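Local coordinates for protein sugar-phosphate phosphatase BT4131 (PDB 1YMQ) that probably removes phosphate groups from sugar phosphates with the help of magnesium, as a phosphatase of the haloacid dehalogenase family, at residues L5-D10 against L37-A42. Residues are numbered along the deposited sequence; the frame is centred on the assembly and turned at random.
Sequences LFFDID and LKIFIA. With MG (magnesium ion), chain B; SO4 (sulfate ion), chain D.
L37 meets L5 just before strand 38-42, its CD2 lying 3.9 Å from CD2 of L5 as the two leucines cross. At K38 the backbone takes over: L5 N donates to K38 O, the first rung of a parallel ladder. I39 pairs with L5 and shares its face of the sheet. Its chi1 of -68° sets CG2 anti to the backbone N, where it reaches F7 CE1 at 3.9 Å. F40 uses both its backbone N and its backbone O: N gives to L5 O, and O receives F7 N at 2.9 Å in a nearly straight bond (170°). On the other face, the F40 and F6 rings lie side by side, planes 25° apart. They barely overlap, with centroids 5.2 Å apart. F40 CD1 sits over a face of the F6 ring, and F6 CD2 packs on F40 CB at 3.6 Å. An alanine in place of F6 would probably leave the F40 side chain without this neighbour and open a gap beneath helix 188-199. I41 holds I9 CD1 with its CG2, at 3.7 Å. A42 closes the ladder: its N reaches F7 O from above the carbonyl plane, and its O receives a CA-H...O contact from D8. Beyond this rung D8 OD1 and the backbone O of D10 supply two magnesium ligands, joined by D211, two waters and a sulfate oxygen. I9 N and D10 N both donate to sulfate O1, consistent with a phosphate site of the HAD motif DxDx(T/V). K188 salt-bridges D8 OD2 and hydrogen-bonds A42 O. The strands belong to a right-handed beta-alpha-beta unit of a Rossmann-like core: helix 23-34 covers the L5, F7 and I39 face, helix 188-199 the F6 and F40 face, and strands 206-210 and 64-67 flank the pair.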
ATOM      1  N   LEU A   5     -10.243  11.463  -0.602  1.00 13.71           N
ATOM      2  CA  LEU A   5      -9.737  10.694  -1.697  1.00 12.17           C
ATOM      3  C   LEU A   5      -8.606   9.834  -1.162  1.00 15.49           C
ATOM      4  O   LEU A   5      -7.755  10.333  -0.420  1.00 15.13           O
ATOM      5  CB  LEU A   5      -9.154  11.636  -2.790  1.00 11.76           C
ATOM      6  CG  LEU A   5     -10.138  12.709  -3.269  1.00 11.43           C
ATOM      7  CD1 LEU A   5      -9.423  13.628  -4.267  1.00 12.77           C
ATOM      8  CD2 LEU A   5     -11.403  12.038  -3.951  1.00 12.23           C
ATOM      9  N   PHE A   6      -8.589   8.564  -1.564  1.00 12.10           N
ATOM     10  CA  PHE A   6      -7.534   7.682  -1.101  1.00 12.77           C
ATOM     11  C   PHE A   6      -6.822   7.109  -2.321  1.00 10.71           C
ATOM     12  O   PHE A   6      -7.441   6.394  -3.122  1.00 13.75           O
ATOM     13  CB  PHE A   6      -8.150   6.536  -0.270  1.00 11.65           C
ATOM     14  CG  PHE A   6      -8.773   7.045   0.981  1.00 13.86           C
ATOM     15  CD1 PHE A   6     -10.117   7.446   0.992  1.00 10.71           C
ATOM     16  CD2 PHE A   6      -8.038   7.135   2.135  1.00 12.82           C
ATOM     17  CE1 PHE A   6     -10.689   7.898   2.188  1.00 14.61           C
ATOM     18  CE2 PHE A   6      -8.593   7.590   3.333  1.00 12.46           C
ATOM     19  CZ  PHE A   6      -9.944   7.969   3.357  1.00 12.54           C
ATOM     20  N   PHE A   7      -5.520   7.361  -2.393  1.00 13.10           N
ATOM     21  CA  PHE A   7      -4.728   6.908  -3.530  1.00 12.20           C
ATOM     22  C   PHE A   7      -3.640   5.926  -3.175  1.00 12.25           C
ATOM     23  O   PHE A   7      -2.788   6.193  -2.325  1.00 14.26           O
ATOM     24  CB  PHE A   7      -4.000   8.108  -4.205  1.00 12.77           C
ATOM     25  CG  PHE A   7      -4.904   9.148  -4.724  1.00 10.27           C
ATOM     26  CD1 PHE A   7      -5.220  10.269  -3.971  1.00 12.80           C
ATOM     27  CD2 PHE A   7      -5.435   9.031  -6.033  1.00 12.81           C
ATOM     28  CE1 PHE A   7      -6.071  11.281  -4.498  1.00 15.71           C
ATOM     29  CE2 PHE A   7      -6.268  10.008  -6.578  1.00 13.74           C
ATOM     30  CZ  PHE A   7      -6.599  11.129  -5.832  1.00 15.26           C
ATOM     31  N   ASP A   8      -3.630   4.826  -3.899  1.00 13.03           N
ATOM     32  CA  ASP A   8      -2.532   3.873  -3.804  1.00 13.23           C
ATOM     33  C   ASP A   8      -1.363   4.606  -4.519  1.00 13.97           C
ATOM     34  O   ASP A   8      -1.583   5.514  -5.336  1.00 13.30           O
ATOM     35  CB  ASP A   8      -2.902   2.623  -4.600  1.00 16.99           C
ATOM     36  CG  ASP A   8      -1.743   1.748  -4.814  1.00 26.27           C
ATOM     37  OD1 ASP A   8      -1.570   1.334  -5.969  1.00 23.98           O
ATOM     38  OD2 ASP A   8      -1.007   1.514  -3.813  1.00 25.45           O
ATOM     39  N   ILE A   9      -0.126   4.219  -4.250  1.00 15.10           N
ATOM     40  CA  ILE A   9       0.989   4.915  -4.910  1.00 16.62           C
ATOM     41  C   ILE A   9       1.392   4.271  -6.235  1.00 17.21           C
ATOM     42  O   ILE A   9       1.115   4.812  -7.313  1.00 15.28           O
ATOM     43  CB  ILE A   9       2.265   4.940  -4.003  1.00 12.66           C
ATOM     44  CG1 ILE A   9       1.977   5.755  -2.742  1.00 14.63           C
ATOM     45  CG2 ILE A   9       3.478   5.596  -4.774  1.00 15.29           C
ATOM     46  CD1 ILE A   9       3.149   5.765  -1.657  1.00 13.96           C
ATOM     47  N   ASP A  10       2.017   3.107  -6.144  1.00 15.69           N
ATOM     48  CA  ASP A  10       2.573   2.428  -7.306  1.00 20.08           C
ATOM     49  C   ASP A  10       1.559   1.893  -8.310  1.00 17.80           C
ATOM     50  O   ASP A  10       0.822   0.979  -8.023  1.00 17.55           O
ATOM     51  CB  ASP A  10       3.537   1.319  -6.847  1.00 24.65           C
ATOM     52  CG  ASP A  10       4.614   1.856  -5.932  1.00 30.55           C
ATOM     53  OD1 ASP A  10       5.446   2.667  -6.395  1.00 26.40           O
ATOM     54  OD2 ASP A  10       4.611   1.500  -4.735  1.00 33.84           O
ATOM     55  N   LEU A  37     -11.126  18.997  -0.832  1.00 18.17           N
ATOM     56  CA  LEU A  37     -11.075  17.534  -0.666  1.00  9.92           C
ATOM     57  C   LEU A  37      -9.807  17.166   0.089  1.00 12.90           C
ATOM     58  O   LEU A  37      -8.757  17.818  -0.117  1.00 14.83           O
ATOM     59  CB  LEU A  37     -11.054  16.855  -2.012  1.00 17.01           C
ATOM     60  CG  LEU A  37     -12.503  16.865  -2.554  1.00 27.40           C
ATOM     61  CD1 LEU A  37     -12.758  18.112  -3.426  1.00 20.93           C
ATOM     62  CD2 LEU A  37     -12.733  15.624  -3.329  1.00 24.93           C
ATOM     63  N   LYS A  38      -9.913  16.181   0.985  1.00 12.15           N
ATOM     64  CA  LYS A  38      -8.741  15.719   1.719  1.00 10.56           C
ATOM     65  C   LYS A  38      -8.155  14.589   0.860  1.00 14.66           C
ATOM     66  O   LYS A  38      -8.890  13.754   0.282  1.00 19.38           O
ATOM     67  CB  LYS A  38      -9.120  15.206   3.090  1.00 12.95           C
ATOM     68  CG  LYS A  38      -9.786  16.260   3.944  1.00 19.88           C
ATOM     69  CD  LYS A  38      -8.855  17.469   4.217  1.00 17.10           C
ATOM     70  CE  LYS A  38      -9.683  18.543   5.027  1.00 28.25           C
ATOM     71  NZ  LYS A  38      -9.050  19.880   4.974  1.00 18.75           N
ATOM     72  N   ILE A  39      -6.839  14.581   0.791  1.00 14.70           N
ATOM     73  CA  ILE A  39      -6.109  13.656  -0.070  1.00 15.50           C
ATOM     74  C   ILE A  39      -5.259  12.779   0.792  1.00 15.32           C
ATOM     75  O   ILE A  39      -4.373  13.281   1.513  1.00 14.76           O
ATOM     76  CB  ILE A  39      -5.260  14.485  -1.080  1.00 13.69           C
ATOM     77  CG1 ILE A  39      -6.193  15.229  -2.064  1.00 14.26           C
ATOM     78  CG2 ILE A  39      -4.322  13.553  -1.891  1.00 16.99           C
ATOM     79  CD1 ILE A  39      -5.436  16.296  -2.965  1.00 18.47           C
ATOM     80  N   PHE A  40      -5.482  11.455   0.678  1.00 13.42           N
ATOM     81  CA  PHE A  40      -4.731  10.525   1.512  1.00 13.24           C
ATOM     82  C   PHE A  40      -3.988   9.482   0.702  1.00 14.41           C
ATOM     83  O   PHE A  40      -4.454   9.071  -0.354  1.00 12.19           O
ATOM     84  CB  PHE A  40      -5.714   9.803   2.472  1.00 10.33           C
ATOM     85  CG  PHE A  40      -6.448  10.750   3.377  1.00  9.23           C
ATOM     86  CD1 PHE A  40      -7.791  11.092   3.133  1.00 12.46           C
ATOM     87  CD2 PHE A  40      -5.781  11.367   4.443  1.00 14.22           C
ATOM     88  CE1 PHE A  40      -8.453  12.031   3.955  1.00 11.35           C
ATOM     89  CE2 PHE A  40      -6.439  12.314   5.258  1.00  9.65           C
ATOM     90  CZ  PHE A  40      -7.774  12.640   5.014  1.00 11.44           C
ATOM     91  N   ILE A  41      -2.810   9.103   1.181  1.00 11.49           N
ATOM     92  CA  ILE A  41      -2.058   8.027   0.515  1.00 12.52           C
ATOM     93  C   ILE A  41      -2.484   6.712   1.195  1.00 13.37           C
ATOM     94  O   ILE A  41      -2.722   6.714   2.401  1.00 13.16           O
ATOM     95  CB  ILE A  41      -0.520   8.253   0.745  1.00 15.64           C
ATOM     96  CG1 ILE A  41      -0.059   9.533   0.007  1.00 16.05           C
ATOM     97  CG2 ILE A  41       0.264   6.999   0.380  1.00 15.54           C
ATOM     98  CD1 ILE A  41      -0.265   9.538  -1.528  1.00 12.88           C
ATOM     99  N   ALA A  42      -2.629   5.614   0.440  1.00 11.44           N
ATOM    100  CA  ALA A  42      -3.010   4.314   1.004  1.00 13.17           C
ATOM    101  C   ALA A  42      -2.122   3.338   0.247  1.00 13.88           C
ATOM    102  O   ALA A  42      -2.428   2.919  -0.864  1.00 14.87           O
ATOM    103  CB  ALA A  42      -4.547   4.008   0.783  1.00 13.52           C
TER
HETATM  104 MG    MG B 262      -0.353  -0.363  -6.609  1.00 11.04          MG
HETATM  105  S   SO4 D 301       1.460   0.238  -3.403  1.00 48.64           S
HETATM  106  O1  SO4 D 301       1.404   1.707  -3.224  1.00 27.91           O
HETATM  107  O2  SO4 D 301       1.107  -0.091  -4.844  1.00 37.47           O
HETATM  108  O3  SO4 D 301       2.879  -0.194  -3.107  1.00 43.24           O
HETATM  109  O4  SO4 D 301       0.534  -0.549  -2.511  1.00 24.03           O
HETATM  110  O   HOH W   1       0.435  -2.078  -8.016  1.00 24.40           O
HETATM  111  O   HOH W   2      -1.598  -1.859  -5.341  1.00 27.30           O